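Local coordinates for protein serine repeat antigen 5 (Plasmodium falciparum, PDB 6X42) that is a papain-family pseudo-zymogen of the malaria parasite, probably without ordinary cysteine protease activity, at residues Glu166-His169 with Ala174-Lys177. Numbering follows the deposited sequence.
With CA (calcium ion), chain C.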
loop_
_atom_site.group_PDB
_atom_site.type_symbol
_atom_site.label_atom_id
_atom_site.label_comp_id
_atom_site.label_asym_id
_atom_site.label_seq_id
_atom_site.Cartn_x
_atom_site.Cartn_y
_atom_site.Cartn_z
ATOM N N GLU A 166 -7.247 14.953 -6.525
ATOM C CA GLU A 166 -8.168 15.925 -7.109
ATOM C C GLU A 166 -8.462 17.051 -6.130
ATOM O O GLU A 166 -8.628 18.199 -6.546
ATOM C CB GLU A 166 -9.467 15.239 -7.544
ATOM C CG GLU A 166 -9.422 14.499 -8.915
ATOM C CD GLU A 166 -10.515 13.419 -9.120
ATOM O OE1 GLU A 166 -11.493 13.759 -9.810
ATOM O OE2 GLU A 166 -10.402 12.239 -8.805
ATOM N N ARG A 167 -8.525 16.753 -4.831
ATOM C CA ARG A 167 -8.761 17.801 -3.843
ATOM C C ARG A 167 -7.527 18.664 -3.617
ATOM O O ARG A 167 -7.644 19.768 -3.094
ATOM C CB ARG A 167 -9.253 17.196 -2.526
ATOM C CG ARG A 167 -10.588 16.411 -2.631
ATOM C CD ARG A 167 -11.804 17.310 -2.910
ATOM N N PHE A 168 -6.352 18.197 -4.025
ATOM C CA PHE A 168 -5.107 18.948 -3.916
ATOM C C PHE A 168 -4.641 19.486 -5.262
ATOM O O PHE A 168 -3.461 19.810 -5.408
ATOM C CB PHE A 168 -3.994 18.072 -3.332
ATOM C CG PHE A 168 -4.087 17.868 -1.859
ATOM C CD1 PHE A 168 -4.945 16.918 -1.342
ATOM C CD2 PHE A 168 -3.310 18.610 -0.987
ATOM C CE1 PHE A 168 -5.034 16.717 0.020
ATOM C CE2 PHE A 168 -3.400 18.412 0.369
ATOM C CZ PHE A 168 -4.263 17.462 0.876
ATOM N N HIS A 169 -5.543 19.604 -6.244
ATOM C CA HIS A 169 -5.112 19.941 -7.602
ATOM C C HIS A 169 -4.397 21.287 -7.661
ATOM O O HIS A 169 -3.466 21.448 -8.457
ATOM C CB HIS A 169 -6.289 19.893 -8.588
ATOM C CG HIS A 169 -7.285 21.000 -8.417
ATOM N ND1 HIS A 169 -7.331 22.094 -9.257
ATOM C CD2 HIS A 169 -8.274 21.183 -7.508
ATOM C CE1 HIS A 169 -8.306 22.902 -8.874
ATOM N NE2 HIS A 169 -8.891 22.374 -7.813
ATOM N N ALA A 174 1.723 20.198 -1.333
ATOM C CA ALA A 174 1.303 19.719 -0.020
ATOM C C ALA A 174 0.963 18.234 -0.069
ATOM O O ALA A 174 1.301 17.492 0.856
ATOM C CB ALA A 174 0.121 20.547 0.484
ATOM N N PHE A 175 0.324 17.782 -1.152
ATOM C CA PHE A 175 0.029 16.356 -1.322
ATOM C C PHE A 175 1.317 15.544 -1.316
ATOM O O PHE A 175 1.426 14.535 -0.610
ATOM C CB PHE A 175 -0.731 16.202 -2.645
ATOM C CG PHE A 175 -1.277 14.820 -2.930
ATOM C CD1 PHE A 175 -2.379 14.317 -2.263
ATOM C CD2 PHE A 175 -0.723 14.045 -3.938
ATOM C CE1 PHE A 175 -2.901 13.077 -2.569
ATOM C CE2 PHE A 175 -1.240 12.795 -4.254
ATOM C CZ PHE A 175 -2.341 12.311 -3.568
ATOM N N VAL A 176 2.323 16.007 -2.060
ATOM C CA VAL A 176 3.623 15.345 -2.102
ATOM C C VAL A 176 4.262 15.307 -0.717
ATOM O O VAL A 176 4.773 14.264 -0.274
ATOM C CB VAL A 176 4.525 16.046 -3.136
ATOM C CG1 VAL A 176 5.979 15.603 -2.988
ATOM C CG2 VAL A 176 4.015 15.789 -4.542
ATOM N N LYS A 177 4.249 16.440 -0.007
ATOM C CA LYS A 177 4.879 16.496 1.309
ATOM C C LYS A 177 4.207 15.559 2.300
ATOM O O LYS A 177 4.890 14.892 3.086
ATOM C CB LYS A 177 4.868 17.936 1.835
ATOM C CG LYS A 177 5.610 18.127 3.142
HETATM CA CA CA C . -12.805 11.824 -9.607
HETATM O O HOH W 1 -12.700 10.675 -7.528
HETATM O O HOH W 2 -14.269 13.485 -8.816
#
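Phe168, in the loop that follows strand 160-164, comes up against the first turn of helix 172-186, with Phe168 CA 6.3 Å from Phe175 CA. No hydrogen bond joins the two segments; the contact rests on Phe168, Phe175 and Ala174. The helix backbone brings Phe175 CB to 3.8 Å from Phe168 CG, and with Phe175 CG anti to its own N (chi1 -173°) the ring carries CD1 over one face of the Phe168 ring, 3.8 Å from Phe168 CD1. The ring planes are inclined at 46°, an oblique pairing with centroids 5.5 Å apart. At the edge of the Phe168 ring, near its plane, the methyl CB of Ala174 meets Phe168 CE2 at 4.1 Å. The backbone N of Phe175 instead sits above the ring plane, on the side that faces Phe175, 3.7 Å from Phe168 CD2. Tyr163 of strand 160-164 touches both phenylalanines, placing the pair against the sheet. On the same loop, Glu166 grips a calcium ion with both carboxylate oxygens, OE1 at 2.4 Å and OE2 at 2.6 Å; two waters and Asp215 also bind the metal. The side-chain contact of Phe168 is apolar, whereas Glu166, two residues earlier, binds the metal; together they probably restrain the loop.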